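Local structure of putative sugar binding protein (Bacteroides vulgatus ATCC 8482, 3KEZ) at residues A232-P240 with S363-E371. The protein probably binds sugars at the bacterial outer membrane as a SusD-family protein, and carries a calcium ion. Residues are numbered along the deposited sequence; the frame is centred on the assembly and turned at random.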
ATOM      1  N   ALA A 232     -11.658  -3.123  15.205  1.00 11.71           N
ATOM      2  CA  ALA A 232     -11.265  -2.158  16.196  1.00 10.89           C
ATOM      3  C   ALA A 232      -9.761  -2.058  16.100  1.00 11.43           C
ATOM      4  O   ALA A 232      -9.081  -3.037  15.775  1.00 11.34           O
ATOM      5  CB  ALA A 232     -11.749  -2.585  17.615  1.00 10.27           C
ATOM      6  N   LEU A 233      -9.242  -0.861  16.332  1.00 11.66           N
ATOM      7  CA  LEU A 233      -7.815  -0.657  16.454  1.00  9.78           C
ATOM      8  C   LEU A 233      -7.267  -1.634  17.494  1.00 12.63           C
ATOM      9  O   LEU A 233      -7.857  -1.832  18.577  1.00 10.24           O
ATOM     10  CB  LEU A 233      -7.502   0.786  16.885  1.00 11.11           C
ATOM     11  CG  LEU A 233      -7.764   1.965  15.924  1.00 13.73           C
ATOM     12  CD1 LEU A 233      -7.393   3.316  16.639  1.00 12.43           C
ATOM     13  CD2 LEU A 233      -7.021   1.790  14.647  1.00  7.62           C
ATOM     14  N   TRP A 234      -6.156  -2.264  17.150  1.00 13.16           N
ATOM     15  CA  TRP A 234      -5.438  -3.123  18.106  1.00 13.78           C
ATOM     16  C   TRP A 234      -5.086  -2.324  19.352  1.00 12.46           C
ATOM     17  O   TRP A 234      -4.530  -1.231  19.248  1.00 12.26           O
ATOM     18  CB  TRP A 234      -4.149  -3.673  17.468  1.00 10.89           C
ATOM     19  CG  TRP A 234      -4.373  -4.740  16.434  1.00 10.15           C
ATOM     20  CD1 TRP A 234      -5.325  -5.735  16.456  1.00 10.69           C
ATOM     21  CD2 TRP A 234      -3.623  -4.937  15.253  1.00  6.51           C
ATOM     22  NE1 TRP A 234      -5.211  -6.523  15.324  1.00 11.02           N
ATOM     23  CE2 TRP A 234      -4.180  -6.041  14.569  1.00  6.24           C
ATOM     24  CE3 TRP A 234      -2.546  -4.262  14.666  1.00  8.10           C
ATOM     25  CZ2 TRP A 234      -3.681  -6.485  13.370  1.00 12.27           C
ATOM     26  CZ3 TRP A 234      -2.066  -4.718  13.487  1.00 16.81           C
ATOM     27  CH2 TRP A 234      -2.622  -5.816  12.851  1.00 15.62           C
ATOM     28  N   THR A 235      -5.394  -2.859  20.529  1.00  9.75           N
ATOM     29  CA  THR A 235      -5.044  -2.176  21.772  1.00 11.07           C
ATOM     30  C   THR A 235      -3.520  -2.061  21.936  1.00  9.88           C
ATOM     31  O   THR A 235      -2.736  -2.764  21.279  1.00 11.11           O
ATOM     32  CB  THR A 235      -5.592  -2.895  23.003  1.00 12.74           C
ATOM     33  OG1 THR A 235      -4.923  -4.152  23.134  1.00 11.52           O
ATOM     34  CG2 THR A 235      -7.121  -3.130  22.892  1.00 10.24           C
ATOM     35  N   ASN A 236      -3.106  -1.166  22.814  1.00 10.14           N
ATOM     36  CA  ASN A 236      -1.690  -1.060  23.191  1.00 11.78           C
ATOM     37  C   ASN A 236      -1.140  -2.431  23.613  1.00 11.33           C
ATOM     38  O   ASN A 236      -0.069  -2.833  23.199  1.00 11.09           O
ATOM     39  CB  ASN A 236      -1.567  -0.035  24.315  1.00 12.26           C
ATOM     40  CG  ASN A 236      -0.177   0.127  24.820  1.00 13.85           C
ATOM     41  OD1 ASN A 236       0.197  -0.517  25.812  1.00 15.93           O
ATOM     42  ND2 ASN A 236       0.599   1.017  24.192  1.00  7.78           N
ATOM     43  N   GLU A 237      -1.912  -3.164  24.409  1.00 11.99           N
ATOM     44  CA  GLU A 237      -1.536  -4.525  24.826  1.00 12.21           C
ATOM     45  C   GLU A 237      -1.435  -5.567  23.695  1.00 10.40           C
ATOM     46  O   GLU A 237      -0.536  -6.401  23.697  1.00  9.78           O
ATOM     47  CB  GLU A 237      -2.518  -5.021  25.888  1.00 12.77           C
ATOM     48  CG  GLU A 237      -2.071  -6.297  26.551  1.00 23.24           C
ATOM     49  CD  GLU A 237      -2.915  -6.663  27.738  1.00 35.88           C
ATOM     50  OE1 GLU A 237      -3.561  -5.754  28.322  1.00 48.99           O
ATOM     51  OE2 GLU A 237      -2.912  -7.863  28.105  1.00 49.81           O
ATOM     52  N   GLU A 238      -2.345  -5.503  22.735  1.00  9.76           N
ATOM     53  CA  GLU A 238      -2.375  -6.428  21.600  1.00  8.96           C
ATOM     54  C   GLU A 238      -1.281  -6.147  20.579  1.00  9.99           C
ATOM     55  O   GLU A 238      -0.786  -7.069  19.913  1.00 10.73           O
ATOM     56  CB  GLU A 238      -3.710  -6.304  20.885  1.00 12.11           C
ATOM     57  CG  GLU A 238      -4.871  -6.896  21.655  1.00 14.93           C
ATOM     58  CD  GLU A 238      -6.251  -6.438  21.180  1.00 23.60           C
ATOM     59  OE1 GLU A 238      -6.375  -5.508  20.354  1.00 11.46           O
ATOM     60  OE2 GLU A 238      -7.239  -7.018  21.677  1.00 21.59           O
ATOM     61  N   TYR A 239      -0.903  -4.881  20.450  1.00 10.79           N
ATOM     62  CA  TYR A 239      -0.150  -4.417  19.271  1.00 10.32           C
ATOM     63  C   TYR A 239       1.101  -5.236  18.942  1.00 12.16           C
ATOM     64  O   TYR A 239       1.302  -5.603  17.783  1.00 13.16           O
ATOM     65  CB  TYR A 239       0.224  -2.958  19.411  1.00  8.56           C
ATOM     66  CG  TYR A 239       0.633  -2.294  18.133  1.00  9.97           C
ATOM     67  CD1 TYR A 239       1.968  -2.292  17.704  1.00  7.18           C
ATOM     68  CD2 TYR A 239      -0.289  -1.627  17.372  1.00  8.97           C
ATOM     69  CE1 TYR A 239       2.357  -1.620  16.545  1.00 13.06           C
ATOM     70  CE2 TYR A 239       0.073  -0.980  16.223  1.00  7.92           C
ATOM     71  CZ  TYR A 239       1.402  -0.967  15.804  1.00 13.40           C
ATOM     72  OH  TYR A 239       1.719  -0.304  14.655  1.00  9.15           O
ATOM     73  N   PRO A 240       1.929  -5.552  19.953  1.00 11.86           N
ATOM     74  CA  PRO A 240       3.186  -6.235  19.622  1.00 11.58           C
ATOM     75  C   PRO A 240       2.998  -7.607  18.947  1.00 11.41           C
ATOM     76  O   PRO A 240       3.861  -8.010  18.182  1.00  9.55           O
ATOM     77  CB  PRO A 240       3.868  -6.379  20.979  1.00 15.75           C
ATOM     78  CG  PRO A 240       3.284  -5.288  21.831  1.00 11.41           C
ATOM     79  CD  PRO A 240       1.856  -5.169  21.371  1.00 11.55           C
ATOM     80  N   SER A 363      -6.406   8.945  18.807  1.00  9.33           N
ATOM     81  CA  SER A 363      -6.647   7.519  18.873  1.00 11.04           C
ATOM     82  C   SER A 363      -5.350   6.733  18.530  1.00 10.88           C
ATOM     83  O   SER A 363      -5.032   5.749  19.200  1.00 10.17           O
ATOM     84  CB  SER A 363      -7.827   7.130  17.949  1.00 11.10           C
ATOM     85  OG  SER A 363      -9.076   7.547  18.506  1.00 13.15           O
ATOM     86  N   ILE A 364      -4.609   7.181  17.512  1.00  9.87           N
ATOM     87  CA  ILE A 364      -3.339   6.560  17.152  1.00  8.47           C
ATOM     88  C   ILE A 364      -2.265   6.833  18.211  1.00 10.79           C
ATOM     89  O   ILE A 364      -1.623   5.884  18.686  1.00 10.32           O
ATOM     90  CB  ILE A 364      -2.882   6.940  15.750  1.00 10.93           C
ATOM     91  CG1 ILE A 364      -3.958   6.519  14.733  1.00 13.38           C
ATOM     92  CG2 ILE A 364      -1.584   6.267  15.402  1.00  5.75           C
ATOM     93  CD1 ILE A 364      -4.418   5.000  14.816  1.00  9.21           C
ATOM     94  N   VAL A 365      -2.064   8.109  18.550  1.00 10.97           N
ATOM     95  CA  VAL A 365      -1.137   8.532  19.616  1.00 13.17           C
ATOM     96  C   VAL A 365      -1.351   7.761  20.923  1.00 12.43           C
ATOM     97  O   VAL A 365      -0.419   7.178  21.454  1.00  9.70           O
ATOM     98  CB  VAL A 365      -1.304  10.009  19.938  1.00 11.03           C
ATOM     99  CG1 VAL A 365      -0.563  10.351  21.223  1.00  7.99           C
ATOM    100  CG2 VAL A 365      -0.847  10.857  18.742  1.00  9.25           C
ATOM    101  N   GLN A 366      -2.588   7.733  21.419  1.00 13.48           N
ATOM    102  CA  GLN A 366      -2.861   7.122  22.713  1.00 12.06           C
ATOM    103  C   GLN A 366      -2.814   5.581  22.697  1.00 12.61           C
ATOM    104  O   GLN A 366      -2.492   4.972  23.694  1.00  9.53           O
ATOM    105  CB  GLN A 366      -4.170   7.657  23.319  1.00 13.38           C
ATOM    106  CG  GLN A 366      -3.995   9.148  23.615  1.00 12.73           C
ATOM    107  CD  GLN A 366      -5.139   9.805  24.302  1.00 14.81           C
ATOM    108  OE1 GLN A 366      -6.281   9.437  24.083  1.00 17.45           O
ATOM    109  NE2 GLN A 366      -4.841  10.826  25.129  1.00 13.66           N
ATOM    110  N   ARG A 367      -3.107   4.959  21.567  1.00 11.68           N
ATOM    111  CA  ARG A 367      -2.862   3.511  21.444  1.00 13.33           C
ATOM    112  C   ARG A 367      -1.341   3.166  21.518  1.00 12.01           C
ATOM    113  O   ARG A 367      -0.937   2.145  22.107  1.00 12.91           O
ATOM    114  CB  ARG A 367      -3.519   2.996  20.160  1.00 12.90           C
ATOM    115  CG  ARG A 367      -3.547   1.483  19.997  1.00 13.38           C
ATOM    116  CD  ARG A 367      -2.297   0.918  19.298  1.00 14.58           C
ATOM    117  NE  ARG A 367      -2.068   1.446  17.948  1.00  8.97           N
ATOM    118  CZ  ARG A 367      -2.737   1.094  16.851  1.00 10.04           C
ATOM    119  NH1 ARG A 367      -3.728   0.191  16.885  1.00  8.84           N
ATOM    120  NH2 ARG A 367      -2.399   1.655  15.711  1.00 12.58           N
ATOM    121  N   ALA A 368      -0.496   4.019  20.965  1.00  8.80           N
ATOM    122  CA  ALA A 368       0.958   3.804  21.047  1.00 10.80           C
ATOM    123  C   ALA A 368       1.511   4.074  22.472  1.00 11.05           C
ATOM    124  O   ALA A 368       2.456   3.430  22.915  1.00 12.28           O
ATOM    125  CB  ALA A 368       1.696   4.658  20.006  1.00  7.09           C
ATOM    126  N   ASN A 369       0.904   5.016  23.184  1.00 10.01           N
ATOM    127  CA  ASN A 369       1.283   5.325  24.556  1.00  8.74           C
ATOM    128  C   ASN A 369       0.139   6.115  25.194  1.00  9.12           C
ATOM    129  O   ASN A 369      -0.058   7.288  24.870  1.00  9.81           O
ATOM    130  CB  ASN A 369       2.583   6.144  24.568  1.00  8.36           C
ATOM    131  CG  ASN A 369       3.040   6.489  25.964  1.00 14.11           C
ATOM    132  OD1 ASN A 369       2.312   6.253  26.918  1.00 12.26           O
ATOM    133  ND2 ASN A 369       4.238   7.086  26.090  1.00 11.62           N
ATOM    134  N   PRO A 370      -0.615   5.495  26.119  1.00  8.72           N
ATOM    135  CA  PRO A 370      -1.769   6.201  26.664  1.00  9.04           C
ATOM    136  C   PRO A 370      -1.453   7.434  27.499  1.00 12.00           C
ATOM    137  O   PRO A 370      -2.353   8.200  27.781  1.00 16.49           O
ATOM    138  CB  PRO A 370      -2.454   5.135  27.553  1.00  8.01           C
ATOM    139  CG  PRO A 370      -1.419   4.115  27.787  1.00 10.63           C
ATOM    140  CD  PRO A 370      -0.603   4.083  26.530  1.00  7.07           C
ATOM    141  N   GLU A 371      -0.204   7.615  27.913  1.00 13.31           N
ATOM    142  CA  GLU A 371       0.163   8.812  28.657  0.50 13.33           C
ATOM    143  C   GLU A 371       0.348  10.049  27.763  1.00 12.60           C
ATOM    144  O   GLU A 371       0.446  11.165  28.255  1.00  9.87           O
ATOM    145  CB  GLU A 371       1.411   8.538  29.483  0.50 15.37           C
ATOM    146  CG  GLU A 371       1.160   7.499  30.568  0.50 19.61           C
ATOM    147  CD  GLU A 371       0.053   7.918  31.501  0.50 21.04           C
ATOM    148  OE1 GLU A 371      -0.020   9.119  31.818  0.50 26.31           O
ATOM    149  OE2 GLU A 371      -0.740   7.058  31.928  0.50 30.11           O
TER
HETATM  150  O   HOH W   1       2.882   1.990  25.678  1.00 14.78           O
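Arg-367 reaches from the helix that ends at 368 to the backbone of segment 232-240. Its NH1 donates to Trp-234 O at 2.9 Å. The bond is nearly straight (173°), lies in the guanidinium plane and uses a carbonyl lone pair. Tyr-239 CE2 sits over the centre of one guanidinium face, 3.5 Å from Arg-367 CZ. The two planes are 54° apart, so this is not a parallel stack. Arg-367 CG lies anti to the backbone N (chi1 -171°), and CG and CD pass close to Trp-234 O. Bends at the next two torsions then turn the guanidinium so that NH1 meets that oxygen.

Asn-236 returns the bond in the other direction. Its ND2 donates to Arg-367 O at 2.8 Å, with the acceptor in the amide plane. A water takes a bond from the same ND2 and gives one to Ala-368 O. The last turn of the helix is thus bound to Asn-236 directly and through water. Leu-233 CD1 meets Ile-364 CD1 at 3.9 Å, an apolar contact beside the arginine.

Thr-235 OG1 accepts from Glu-238 N in an ST motif, and Glu-238 OE1 accepts from Thr-235 N. Farther out, Arg-367 forms salt bridges with Glu-254 and Glu-391, and Ser-338 also bonds its NH2. Replacing Arg-367 by alanine removes the guanidinium, and is likely to leave Trp-234 O without this donor and both glutamates without this counter-charge.

The contact joins a helix end to a loop in the helical SusD-family fold, through a buried arginine held by two acidic residues. Tyr-239 OH bonds to Glu-391 of helix 381-392. Ile-364 packs on that helix and on helix 337-350, while Trp-234 and Tyr-239 touch Arg-336 of strand 332-336.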